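Local coordinates for protein putative PLP-dependent aminotransferase (Bacillus cereus ATCC 10987, PDB 3JU7) that probably acts as a pyridoxal phosphate-dependent aminotransferase of the DegT/DnrJ/EryC1 family, moving amino groups by way of its cofactor, at residues F49-G54 / Y175-S180; T57-A62 / F231-S236; F104-I109 / T335-T340; V130-P135 / G155-V160; Y264-Q269 / M356-V361. All blocks are in the same frame, centred on the assembly; numbering follows the deposited sequence.

Contact 1 of 5, residues F49-G54 / Y175-S180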
# COMPACT_ATOMS: atom_id res chain seq x y z
N PHE A 49 -4.89 3.29 24.18
CA PHE A 49 -3.46 3.10 24.35
C PHE A 49 -2.66 4.35 24.67
O PHE A 49 -1.73 4.27 25.49
CB PHE A 49 -2.87 2.41 23.11
CG PHE A 49 -3.28 0.96 22.96
CD1 PHE A 49 -3.46 0.13 24.05
CD2 PHE A 49 -3.45 0.41 21.71
CE1 PHE A 49 -3.84 -1.20 23.89
CE2 PHE A 49 -3.81 -0.94 21.56
CZ PHE A 49 -4.01 -1.73 22.64
N PHE A 50 -2.96 5.48 24.05
CA PHE A 50 -2.04 6.62 24.12
C PHE A 50 -2.45 7.77 25.02
O PHE A 50 -1.92 8.87 24.89
CB PHE A 50 -1.75 7.13 22.72
CG PHE A 50 -1.00 6.15 21.87
CD1 PHE A 50 0.34 5.91 22.09
CD2 PHE A 50 -1.63 5.47 20.83
CE1 PHE A 50 1.05 5.01 21.29
CE2 PHE A 50 -0.91 4.57 20.03
CZ PHE A 50 0.41 4.35 20.27
N GLN A 51 -3.37 7.48 25.93
CA GLN A 51 -3.83 8.42 26.94
C GLN A 51 -4.25 9.72 26.30
O GLN A 51 -4.08 10.78 26.90
CB GLN A 51 -2.73 8.65 28.00
CG GLN A 51 -2.36 7.40 28.82
CD GLN A 51 -1.10 7.60 29.67
OE1 GLN A 51 -0.91 8.65 30.28
NE2 GLN A 51 -0.24 6.58 29.71
N ASN A 52 -4.80 9.65 25.08
CA ASN A 52 -5.25 10.83 24.37
C ASN A 52 -4.21 11.94 24.30
O ASN A 52 -4.55 13.13 24.40
CB ASN A 52 -6.54 11.39 25.03
CG ASN A 52 -7.77 10.60 24.64
OD1 ASN A 52 -7.98 10.27 23.47
ND2 ASN A 52 -8.56 10.26 25.62
N ARG A 53 -2.94 11.55 24.16
CA ARG A 53 -1.87 12.48 23.96
C ARG A 53 -1.13 12.02 22.70
O ARG A 53 -0.67 10.86 22.61
CB ARG A 53 -0.91 12.49 25.15
CG ARG A 53 -1.53 12.82 26.47
CD ARG A 53 -0.46 13.35 27.45
NE ARG A 53 0.61 12.38 27.69
CZ ARG A 53 0.53 11.37 28.56
NH1 ARG A 53 -0.58 11.16 29.28
NH2 ARG A 53 1.56 10.55 28.71
N GLY A 54 -0.99 12.95 21.75
CA GLY A 54 -0.47 12.67 20.44
C GLY A 54 -1.61 12.34 19.47
O GLY A 54 -2.79 12.67 19.72
N TYR A 175 4.07 1.38 24.50
CA TYR A 175 5.33 1.64 23.85
C TYR A 175 5.21 2.79 22.86
O TYR A 175 4.35 2.74 21.98
CB TYR A 175 5.81 0.42 23.08
CG TYR A 175 7.17 0.69 22.52
CD1 TYR A 175 8.28 0.62 23.34
CD2 TYR A 175 7.34 1.11 21.21
CE1 TYR A 175 9.52 0.91 22.88
CE2 TYR A 175 8.62 1.41 20.73
CZ TYR A 175 9.70 1.31 21.59
OH TYR A 175 10.99 1.59 21.19
N GLY A 176 6.09 3.79 23.02
CA GLY A 176 6.20 4.96 22.15
C GLY A 176 5.53 6.24 22.64
O GLY A 176 5.64 7.30 22.00
N GLN A 177 4.85 6.14 23.77
CA GLN A 177 4.03 7.24 24.31
C GLN A 177 4.83 8.54 24.33
O GLN A 177 5.99 8.54 24.79
CB GLN A 177 3.54 6.88 25.71
CG GLN A 177 2.66 7.97 26.42
CD GLN A 177 1.30 8.11 25.76
OE1 GLN A 177 0.54 7.14 25.70
NE2 GLN A 177 1.01 9.31 25.22
N ASP A 178 4.24 9.61 23.81
CA ASP A 178 4.80 10.95 23.86
C ASP A 178 6.09 11.12 23.05
O ASP A 178 6.72 12.14 23.15
CB ASP A 178 5.04 11.42 25.32
CG ASP A 178 3.74 11.54 26.13
OD1 ASP A 178 2.66 11.52 25.52
OD2 ASP A 178 3.79 11.64 27.38
N PHE A 179 6.48 10.15 22.24
CA PHE A 179 7.69 10.31 21.45
C PHE A 179 7.51 11.42 20.40
O PHE A 179 6.46 11.50 19.71
CB PHE A 179 8.02 9.01 20.78
CG PHE A 179 9.32 9.00 20.01
CD1 PHE A 179 10.53 9.23 20.66
CD2 PHE A 179 9.32 8.69 18.67
CE1 PHE A 179 11.74 9.17 19.97
CE2 PHE A 179 10.53 8.58 17.95
CZ PHE A 179 11.74 8.84 18.59
N SER A 180 8.52 12.27 20.29
CA SER A 180 8.49 13.38 19.34
C SER A 180 8.58 12.95 17.90
O SER A 180 8.04 13.63 17.04
CB SER A 180 9.65 14.31 19.60
OG SER A 180 9.47 14.88 20.86
O HOH W 1 0.31 4.99 27.25
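A type II beta turn from G176 to F179 presents its two central residues, Q177 and D178, to F50 and R53 in the loop joining helix 36-48 to strand 55-59. A bend at chi2 (70°) sets Q177 CD beside F50 O, and NE2 donates to that oxygen at 3.0 Å from above the carbonyl plane, while R53 N reaches it from the opposite face. NE2 also bonds within the turn to D178 OD1, 2.8 Å away and nearly straight at 173°. This bond steadies the carboxylate that R53 grips side-on in a salt bridge: NE meets OD1 at 3.1 Å on its syn lone pair, and NH2 meets OD2 at 2.8 Å, the two flat groups being turned 57° apart. R53 NH1 is spent on Q51 OE1 at 2.7 Å. Glutamine suits position 177 because its amide also offers an acceptor: OE1 takes a water shared with F49 O and Q51 NE2. Y202, whose ring stacks on F50, bonds through its hydroxyl to R53 O and D178 N, tying both loops to strand 199-203. With R53 NE and Q177 NE2 both donating to OD1, and R53 NH2 to OD2, D178 is expected to stay ionised.

Contact 2 of 5, residues T57-A62 / F231-S236. With ACT (acetate ion), chain F.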
# COMPACT_ATOMS: atom_id res chain seq x y z
N THR A 57 -2.36 7.69 12.80
CA THR A 57 -3.07 7.42 11.57
C THR A 57 -2.91 5.97 11.15
O THR A 57 -1.81 5.40 11.29
CB THR A 57 -2.64 8.35 10.43
OG1 THR A 57 -3.57 8.18 9.36
CG2 THR A 57 -1.14 8.04 9.95
N THR A 58 -3.98 5.37 10.65
CA THR A 58 -3.86 4.03 10.06
C THR A 58 -3.14 4.16 8.71
O THR A 58 -3.11 5.25 8.15
CB THR A 58 -5.21 3.36 9.87
OG1 THR A 58 -6.02 4.16 9.00
CG2 THR A 58 -5.94 3.18 11.23
N VAL A 59 -2.50 3.08 8.26
CA VAL A 59 -1.93 3.01 6.91
C VAL A 59 -2.21 1.62 6.36
O VAL A 59 -2.60 0.74 7.12
CB VAL A 59 -0.43 3.31 6.89
CG1 VAL A 59 -0.19 4.77 7.25
CG2 VAL A 59 0.33 2.36 7.84
N ALA A 60 -2.01 1.40 5.06
CA ALA A 60 -2.44 0.15 4.44
C ALA A 60 -1.56 -1.01 4.86
O ALA A 60 -2.00 -2.15 4.88
CB ALA A 60 -2.52 0.29 2.95
N ASN A 61 -0.30 -0.70 5.16
CA ASN A 61 0.65 -1.62 5.77
C ASN A 61 1.84 -0.82 6.36
O ASN A 61 2.05 0.36 6.01
CB ASN A 61 1.07 -2.74 4.76
CG ASN A 61 1.90 -2.22 3.61
OD1 ASN A 61 2.96 -1.60 3.82
ND2 ASN A 61 1.47 -2.52 2.37
N ALA A 62 2.57 -1.44 7.27
CA ALA A 62 3.69 -0.76 7.99
C ALA A 62 4.82 -0.38 7.05
O ALA A 62 5.52 0.59 7.31
CB ALA A 62 4.26 -1.64 9.11
N PHE A 231 1.29 9.42 -1.97
CA PHE A 231 0.90 8.23 -2.70
C PHE A 231 -0.41 7.73 -2.11
O PHE A 231 -1.16 8.52 -1.51
CB PHE A 231 2.06 7.19 -2.72
CG PHE A 231 2.60 6.78 -1.37
CD1 PHE A 231 1.95 7.05 -0.18
CD2 PHE A 231 3.72 5.98 -1.31
CE1 PHE A 231 2.45 6.61 1.04
CE2 PHE A 231 4.22 5.54 -0.07
CZ PHE A 231 3.58 5.86 1.10
N ASN A 232 -0.72 6.45 -2.27
CA ASN A 232 -1.90 5.86 -1.62
C ASN A 232 -1.47 4.83 -0.62
O ASN A 232 -0.93 3.78 -1.03
CB ASN A 232 -2.78 5.13 -2.62
CG ASN A 232 -4.12 4.67 -2.03
OD1 ASN A 232 -4.39 4.83 -0.82
ND2 ASN A 232 -5.00 4.13 -2.92
N CYS A 233 -1.70 5.11 0.65
CA CYS A 233 -1.51 4.11 1.69
C CYS A 233 -2.69 4.12 2.65
O CYS A 233 -2.54 3.81 3.81
CB CYS A 233 -0.20 4.33 2.45
SG CYS A 233 -0.19 5.84 3.51
N LYS A 234 -3.87 4.45 2.10
CA LYS A 234 -5.12 4.44 2.84
C LYS A 234 -5.56 3.01 3.18
O LYS A 234 -5.54 2.12 2.34
CB LYS A 234 -6.24 5.17 2.06
CG LYS A 234 -5.88 6.62 1.75
CD LYS A 234 -6.84 7.34 0.86
CE LYS A 234 -6.63 7.12 -0.62
NZ LYS A 234 -7.10 5.85 -1.11
N MSE A 235 -6.00 2.87 4.42
CA MSE A 235 -6.62 1.66 4.92
C MSE A 235 -8.14 1.72 4.69
O MSE A 235 -8.81 2.70 5.04
CB MSE A 235 -6.33 1.52 6.43
CG MSE A 235 -7.11 0.40 7.11
SE MSE A 235 -6.84 0.14 8.99
CE MSE A 235 -5.07 -0.57 8.80
N SER A 236 -8.68 0.64 4.12
CA SER A 236 -10.12 0.54 3.93
C SER A 236 -10.94 0.55 5.25
O SER A 236 -10.43 0.29 6.35
CB SER A 236 -10.50 -0.67 3.06
OG SER A 236 -10.45 -1.89 3.76
C ACT F . -8.24 7.06 -4.21
O ACT F . -8.64 7.83 -3.27
OXT ACT F . -7.44 6.15 -3.91
CH3 ACT F . -8.72 7.19 -5.63
O HOH W 2 -5.61 5.09 6.33
O HOH W 3 -3.42 6.36 5.50
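M235, a selenomethionine, lies across T58 and V59, where strand 55-59 ends at the margin of the mixed sheet and the chain turns toward helix 62-73. Its CB sits 3.7 Å from T58 OG1. CG stands anti to the backbone N (chi1 171°), and the chain runs on extended to SE, which rests 3.7 Å from T58 CB and close to CG2; the two side chains cross at about a right angle. A bend at chi3 then brings CE to 3.3 Å from V59 O. A long, flexible, apolar chain suits this path over a threonine whose hydroxyl is bonded elsewhere, to N38 OD1 and to a water that M235 N also holds. The backbones add a weak bond from A60 N to C233 O at 2.8 Å, and V59 CG1 packs on C233 SG at 3.9 Å. The setting adjoins the cofactor: A62 N bonds to the phosphate of the modified lysine at position 191, and N232 ND2 bonds to its counterpart in the second subunit. N232 forms an Asx turn, its OD1 taking K234 N at 3.0 Å from one face of the carbonyl plane and K234 NZ at 2.9 Å from the other. NZ also forms a salt bridge with E197 of the second subunit and holds OXT of an acetate, probably from the crystallisation liquor, at 2.8 Å.

Contact 3 of 5, residues F104-I109 / T335-T340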
# COMPACT_ATOMS: atom_id res chain seq x y z
N PHE A 104 24.41 0.80 7.85
CA PHE A 104 24.12 -0.13 8.93
C PHE A 104 25.03 0.07 10.16
O PHE A 104 26.26 0.25 10.03
CB PHE A 104 24.22 -1.57 8.44
CG PHE A 104 23.24 -1.93 7.36
CD1 PHE A 104 21.87 -1.93 7.61
CD2 PHE A 104 23.69 -2.30 6.11
CE1 PHE A 104 20.98 -2.29 6.62
CE2 PHE A 104 22.79 -2.65 5.12
CZ PHE A 104 21.44 -2.64 5.37
N ILE A 105 24.40 -0.01 11.34
CA ILE A 105 25.02 0.22 12.64
C ILE A 105 24.89 -1.09 13.45
O ILE A 105 23.78 -1.68 13.57
CB ILE A 105 24.27 1.38 13.39
CG1 ILE A 105 24.15 2.63 12.50
CG2 ILE A 105 24.89 1.71 14.82
CD1 ILE A 105 25.45 3.20 11.97
N ASP A 106 26.00 -1.51 14.07
CA ASP A 106 26.01 -2.70 14.92
C ASP A 106 25.03 -2.64 16.11
O ASP A 106 24.62 -1.56 16.55
CB ASP A 106 27.39 -2.93 15.47
CG ASP A 106 27.72 -4.39 15.63
OD1 ASP A 106 26.96 -5.26 15.08
OD2 ASP A 106 28.77 -4.66 16.25
N ILE A 107 24.68 -3.82 16.63
CA ILE A 107 23.74 -3.92 17.77
C ILE A 107 24.48 -4.33 19.07
O ILE A 107 25.58 -4.86 19.01
CB ILE A 107 22.60 -4.95 17.47
CG1 ILE A 107 23.16 -6.33 17.05
CG2 ILE A 107 21.68 -4.45 16.35
CD1 ILE A 107 22.13 -7.47 17.15
N SER A 108 23.87 -4.07 20.22
CA SER A 108 24.33 -4.64 21.46
C SER A 108 24.08 -6.14 21.47
O SER A 108 23.07 -6.62 20.98
CB SER A 108 23.64 -3.97 22.65
OG SER A 108 24.10 -2.62 22.74
N ILE A 109 25.02 -6.88 22.04
CA ILE A 109 24.97 -8.34 22.06
C ILE A 109 23.86 -8.87 22.96
O ILE A 109 23.42 -10.00 22.76
CB ILE A 109 26.33 -8.94 22.50
CG1 ILE A 109 26.51 -10.33 21.88
CG2 ILE A 109 26.47 -8.91 24.06
CD1 ILE A 109 26.95 -10.33 20.38
N THR A 335 29.09 0.41 9.86
CA THR A 335 30.13 0.38 10.87
C THR A 335 30.58 -1.07 10.84
O THR A 335 30.01 -1.88 10.12
CB THR A 335 29.53 0.63 12.23
OG1 THR A 335 28.62 -0.46 12.53
CG2 THR A 335 28.75 1.98 12.22
N ASP A 336 31.60 -1.41 11.62
CA ASP A 336 31.90 -2.80 11.93
C ASP A 336 30.63 -3.46 12.48
O ASP A 336 29.91 -2.86 13.29
CB ASP A 336 33.00 -2.89 12.98
CG ASP A 336 33.39 -4.32 13.29
OD1 ASP A 336 32.75 -4.96 14.16
OD2 ASP A 336 34.37 -4.81 12.67
N LEU A 337 30.37 -4.69 12.05
CA LEU A 337 29.14 -5.41 12.39
C LEU A 337 29.41 -6.74 13.11
O LEU A 337 28.64 -7.71 13.03
CB LEU A 337 28.28 -5.59 11.11
CG LEU A 337 27.67 -4.29 10.54
CD1 LEU A 337 26.87 -4.52 9.28
CD2 LEU A 337 26.78 -3.62 11.61
N THR A 338 30.49 -6.78 13.87
CA THR A 338 30.89 -8.03 14.56
C THR A 338 29.80 -8.63 15.46
O THR A 338 29.60 -9.83 15.48
CB THR A 338 32.18 -7.84 15.37
OG1 THR A 338 33.26 -7.53 14.48
CG2 THR A 338 32.49 -9.11 16.16
N ARG A 339 29.09 -7.80 16.21
CA ARG A 339 28.03 -8.32 17.08
C ARG A 339 26.82 -8.82 16.29
O ARG A 339 26.24 -9.89 16.61
CB ARG A 339 27.63 -7.29 18.12
CG ARG A 339 28.75 -7.03 19.08
CD ARG A 339 28.50 -5.85 19.97
NE ARG A 339 28.65 -4.55 19.30
CZ ARG A 339 28.42 -3.38 19.89
NH1 ARG A 339 28.03 -3.33 21.15
NH2 ARG A 339 28.57 -2.26 19.23
N THR A 340 26.43 -8.07 15.25
CA THR A 340 25.31 -8.46 14.38
C THR A 340 25.61 -9.83 13.78
O THR A 340 24.78 -10.71 13.77
CB THR A 340 25.03 -7.40 13.25
OG1 THR A 340 24.89 -6.09 13.83
CG2 THR A 340 23.75 -7.70 12.48
O HOH W 4 23.05 -4.24 13.01
O HOH W 5 31.39 -4.45 16.39
O HOH W 6 30.75 -2.11 17.58
O HOH W 7 27.22 -5.24 23.14
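I107 O lies over one face of the R339 guanidinium, 3.0 Å above its plane and shifted toward the rim, with S108 N farther out over that face. This carbonyl is not hydrogen-bonded to NE, for the angle is poor. At the edge the guanidinium has better partners: D106 OD2 takes NE at 3.1 Å in a salt bridge with an N-H...O angle of 159°, and a water lying in the plane links NH1 to I109 N. A bend at chi3 (-75°) places NE near OD2. NH2 forms a salt bridge with D115. The D106 carboxylate is turned 75° from the guanidinium, and NE approaches it from above its plane. In its own plane OD2 uses its syn lone pair for R339 N, and OD1 does the same for T340 N at 2.9 Å. T340 OG1 donates to OD1 as well, at 2.6 Å. Thus an aspartate near the C-terminal end of strand 101-105, at the edge of the parallel sheet, collects two backbone N-H groups from the first turn of helix 338-346, where the helix dipole probably steadies its charge. Aspartate is short enough for both oxygens to meet these amides. Nearby, D336 OD1 forms an Asx turn with T338 N and shares a bridging water with D106 OD2, which would soften the repulsion between the two acids. T335 adds three contacts: its N binds F104 O at 2.8 Å, its OG1 accepts from D106 N at 3.2 Å, and its methyl CG2 meets I105 CD1 at 3.5 Å. L337 CD2 comes within 3.3 Å of D106 N.

Contact 4 of 5, residues V130-P135 / G155-V160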
# COMPACT_ATOMS: atom_id res chain seq x y z
N VAL A 130 23.75 12.59 7.34
CA VAL A 130 22.68 11.83 7.98
C VAL A 130 21.34 12.43 7.58
O VAL A 130 21.12 13.62 7.78
CB VAL A 130 22.83 11.81 9.49
CG1 VAL A 130 21.75 10.98 10.08
CG2 VAL A 130 24.19 11.24 9.85
N ALA A 131 20.49 11.63 6.94
CA ALA A 131 19.17 12.11 6.58
C ALA A 131 18.16 11.74 7.65
O ALA A 131 17.19 12.47 7.87
CB ALA A 131 18.72 11.54 5.24
N ILE A 132 18.38 10.58 8.27
CA ILE A 132 17.42 10.03 9.23
C ILE A 132 18.02 8.85 10.01
O ILE A 132 18.97 8.21 9.56
CB ILE A 132 16.11 9.61 8.51
CG1 ILE A 132 14.93 9.49 9.49
CG2 ILE A 132 16.34 8.40 7.60
CD1 ILE A 132 13.59 9.59 8.82
N VAL A 133 17.47 8.61 11.18
CA VAL A 133 17.82 7.48 12.00
C VAL A 133 16.56 6.64 12.19
O VAL A 133 15.50 7.16 12.55
CB VAL A 133 18.37 7.95 13.39
CG1 VAL A 133 18.50 6.78 14.33
CG2 VAL A 133 19.72 8.72 13.21
N VAL A 134 16.68 5.33 11.96
CA VAL A 134 15.53 4.43 11.97
C VAL A 134 15.88 3.22 12.83
O VAL A 134 16.34 2.19 12.31
CB VAL A 134 15.14 4.03 10.53
CG1 VAL A 134 13.83 3.20 10.49
CG2 VAL A 134 15.02 5.28 9.66
N PRO A 135 15.68 3.33 14.15
CA PRO A 135 15.92 2.16 14.99
C PRO A 135 14.76 1.17 14.88
O PRO A 135 13.63 1.55 14.50
CB PRO A 135 16.01 2.75 16.40
CG PRO A 135 15.20 3.98 16.33
CD PRO A 135 15.25 4.50 14.94
N GLY A 155 17.62 18.10 16.34
CA GLY A 155 17.39 18.18 14.90
C GLY A 155 17.74 16.96 14.07
O GLY A 155 17.75 17.04 12.84
N VAL A 156 18.01 15.81 14.71
CA VAL A 156 18.16 14.56 13.95
C VAL A 156 16.85 13.73 14.00
O VAL A 156 16.46 13.24 15.07
CB VAL A 156 19.34 13.71 14.47
CG1 VAL A 156 19.35 12.37 13.81
CG2 VAL A 156 20.67 14.43 14.24
N PRO A 157 16.17 13.59 12.85
CA PRO A 157 14.89 12.90 12.80
C PRO A 157 14.98 11.39 13.03
O PRO A 157 15.85 10.73 12.50
CB PRO A 157 14.38 13.17 11.35
CG PRO A 157 15.52 13.59 10.59
CD PRO A 157 16.55 14.14 11.54
N VAL A 158 14.04 10.87 13.81
CA VAL A 158 13.96 9.46 14.14
C VAL A 158 12.57 8.91 13.85
O VAL A 158 11.56 9.50 14.24
CB VAL A 158 14.21 9.24 15.62
CG1 VAL A 158 14.05 7.75 15.94
CG2 VAL A 158 15.56 9.87 16.04
N VAL A 159 12.54 7.81 13.12
CA VAL A 159 11.33 7.09 12.85
C VAL A 159 11.65 5.69 13.34
O VAL A 159 12.58 5.00 12.81
CB VAL A 159 10.96 7.06 11.35
CG1 VAL A 159 9.90 6.00 11.12
CG2 VAL A 159 10.49 8.45 10.85
N VAL A 160 10.87 5.26 14.32
CA VAL A 160 11.09 3.97 14.99
C VAL A 160 10.24 2.88 14.35
O VAL A 160 9.00 3.02 14.30
CB VAL A 160 10.73 4.06 16.47
CG1 VAL A 160 10.80 2.67 17.14
CG2 VAL A 160 11.62 5.10 17.18
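V133 and V158 form a parallel bridge between two segments whose directions differ by 37°, V133 N donating to P157 O at 3.0 Å and V133 O accepting from V159 N at 3.1 Å. The same V133 O is also met by V158 CA in a CA-H...O contact, and farther on V134 CA makes a like approach to V159 O at 3.1 Å. Proline is no loss at P157, because the bridge uses only its carbonyl; its ring CG instead rests 3.4 Å from A131 O. The side chains separate onto two faces. On one, with CG1 anti to the backbone N (chi1 -160°), I132 passes CG1 across P157 O, and CD1 meets V159 CG2 at 3.9 Å. On the other, V133 CG2 touches V156 CG1 at 3.7 Å, while the P135 ring crosses the side chains of V158 and V160 at about a right angle, its CD 3.6 Å from V158 CG1 and its CG 3.8 Å from V160 CG2. Branched valines suit such a site, favouring extended backbone and presenting compact methyl pairs. The bridge joins the parallel sheet to the mixed one, consistent with the continuous seven-stranded sheet of fold-type I PLP enzymes, and closes a beta-alpha-beta crossover through helix 146-153, which a Schellman motif at G155 terminates. The face of I132 and V159 is covered by helix 62-73; Y148 of helix 146-153 packs on V133, P135 and V158, and helix 116-126 adds L119 and I123 against V133.

Contact 5 of 5, residues Y264-Q269 / M356-V361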
# COMPACT_ATOMS: atom_id res chain seq x y z
N TYR A 264 7.14 -21.16 27.92
CA TYR A 264 8.43 -21.32 27.29
C TYR A 264 9.54 -21.06 28.31
O TYR A 264 10.49 -21.84 28.40
CB TYR A 264 8.56 -20.36 26.11
CG TYR A 264 8.47 -20.98 24.72
CD1 TYR A 264 9.41 -21.90 24.29
CD2 TYR A 264 7.49 -20.59 23.83
CE1 TYR A 264 9.36 -22.44 23.02
CE2 TYR A 264 7.43 -21.12 22.57
CZ TYR A 264 8.36 -22.04 22.15
OH TYR A 264 8.32 -22.52 20.85
N LYS A 265 9.40 -19.99 29.09
CA LYS A 265 10.45 -19.60 30.03
C LYS A 265 10.61 -20.64 31.11
O LYS A 265 11.73 -21.05 31.46
CB LYS A 265 10.14 -18.23 30.63
CG LYS A 265 10.29 -17.12 29.60
CD LYS A 265 9.82 -15.72 30.03
CE LYS A 265 9.36 -14.93 28.80
NZ LYS A 265 9.30 -13.45 29.00
N GLN A 266 9.49 -21.12 31.63
CA GLN A 266 9.51 -22.13 32.69
C GLN A 266 10.11 -23.44 32.20
O GLN A 266 10.90 -24.05 32.90
CB GLN A 266 8.11 -22.40 33.21
CG GLN A 266 7.50 -21.26 33.99
CD GLN A 266 6.01 -21.48 34.30
OE1 GLN A 266 5.24 -21.96 33.46
NE2 GLN A 266 5.60 -21.12 35.52
N LEU A 267 9.69 -23.86 31.01
CA LEU A 267 10.15 -25.13 30.45
C LEU A 267 11.60 -25.08 30.06
O LEU A 267 12.30 -26.08 30.21
CB LEU A 267 9.31 -25.57 29.25
CG LEU A 267 7.91 -26.12 29.58
CD1 LEU A 267 6.99 -26.21 28.32
CD2 LEU A 267 8.03 -27.47 30.31
N LEU A 268 12.06 -23.93 29.56
CA LEU A 268 13.49 -23.77 29.18
C LEU A 268 14.41 -23.84 30.40
O LEU A 268 15.51 -24.43 30.36
CB LEU A 268 13.73 -22.44 28.46
CG LEU A 268 13.26 -22.26 27.03
CD1 LEU A 268 13.46 -20.82 26.67
CD2 LEU A 268 14.01 -23.18 26.07
N GLN A 269 13.98 -23.18 31.46
CA GLN A 269 14.72 -23.21 32.72
C GLN A 269 14.63 -24.61 33.32
O GLN A 269 15.65 -25.21 33.59
CB GLN A 269 14.19 -22.17 33.71
CG GLN A 269 14.77 -22.35 35.11
CD GLN A 269 14.54 -21.16 36.02
OE1 GLN A 269 14.33 -20.03 35.56
NE2 GLN A 269 14.59 -21.40 37.32
N MSE A 356 -1.42 -22.51 20.81
CA MSE A 356 -0.35 -23.39 21.27
C MSE A 356 -0.59 -23.91 22.71
O MSE A 356 -0.83 -23.12 23.61
CB MSE A 356 0.99 -22.70 21.19
CG MSE A 356 2.13 -23.68 21.27
SE MSE A 356 3.74 -22.84 20.76
CE MSE A 356 3.53 -22.84 18.87
N THR A 357 -0.54 -25.22 22.91
CA THR A 357 -0.76 -25.82 24.23
C THR A 357 0.55 -25.98 25.00
O THR A 357 1.63 -26.05 24.39
CB THR A 357 -1.34 -27.23 24.10
OG1 THR A 357 -0.53 -27.97 23.19
CG2 THR A 357 -2.81 -27.21 23.58
N LYS A 358 0.47 -26.09 26.32
CA LYS A 358 1.68 -26.29 27.11
C LYS A 358 2.43 -27.55 26.67
O LYS A 358 3.67 -27.59 26.69
CB LYS A 358 1.37 -26.36 28.60
CG LYS A 358 2.61 -26.35 29.47
CD LYS A 358 2.28 -26.15 30.95
CE LYS A 358 3.55 -25.95 31.79
NZ LYS A 358 3.25 -25.32 33.12
N GLU A 359 1.69 -28.57 26.26
CA GLU A 359 2.33 -29.79 25.79
C GLU A 359 3.06 -29.56 24.47
O GLU A 359 4.07 -30.20 24.20
CB GLU A 359 1.37 -31.01 25.73
CG GLU A 359 0.03 -30.80 24.99
CD GLU A 359 -1.12 -30.25 25.88
OE1 GLU A 359 -0.90 -30.08 27.11
OE2 GLU A 359 -2.24 -30.00 25.35
N ILE A 360 2.59 -28.61 23.65
CA ILE A 360 3.31 -28.27 22.42
C ILE A 360 4.62 -27.55 22.73
O ILE A 360 5.65 -27.93 22.18
CB ILE A 360 2.45 -27.52 21.42
CG1 ILE A 360 1.37 -28.46 20.89
CG2 ILE A 360 3.28 -27.00 20.25
CD1 ILE A 360 0.27 -27.74 20.13
N VAL A 361 4.61 -26.57 23.64
CA VAL A 361 5.86 -25.91 24.05
C VAL A 361 6.88 -26.96 24.56
O VAL A 361 8.04 -26.99 24.13
CB VAL A 361 5.64 -24.84 25.15
CG1 VAL A 361 6.93 -24.15 25.50
CG2 VAL A 361 4.62 -23.79 24.70
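V361 pushes its CG1 methyl between Y264 and L267, one helical turn apart on helix 250-270. The methyl stands over a face of the Y264 ring, 3.7 Å from the ring centroid and only 17° off the normal, a CH-pi contact; its closest ring atoms are CG and CD1. V361 holds CG1 anti to its backbone N (chi1 -178°), which directs that branch at the ring, and the side chains of the pair lie oblique to each other. L267 CD1 meets the same methyl at 3.5 Å, tighter than usual carbon packing, and also lies 3.9 Å from K358 O. M356, a selenomethionine, brings SE to 4.5 Å from Y264 CE2, oblique to the ring. At the outer side the extended side chains of Q266 and K358 cross at about a right angle, their OE1 and NZ being 3.9 Å apart. Helix 358-368 begins just here, with T357 at its N-cap taking I360 N on OG1 at 3.2 Å. Tyrosine suits its place by serving two needs: its ring gives V361 a flat apolar seat, and its hydroxyl bonds to P351 O. With no hydrogen bond across the two segments, the helices are held together here by dispersion, CH-pi contact and the burial of Y264 and V361.

From the N terminus the chain opens contacts 1, 2 and 3 at 49-54, 57-62 and 104-109 before any of them closes. Contact 4 then opens and shuts quickly within all three loops, joining the parallel sheet to the mixed one. Contact 1 closes at 175-180, tying the loop before strand 55-59 to that before strand 182-186; its F179 packs on V158 and V160 of contact 4. Contact 2 closes at 231-236, setting the loop before helix 237-248 against the end of strand 55-59. Contacts 1, 2 and 3 thus cross one another. Contact 5 opens at 264-269, contact 3 brings helix 338-346 to the parallel sheet, and contact 5, crossing it, closes last by pairing two late helices.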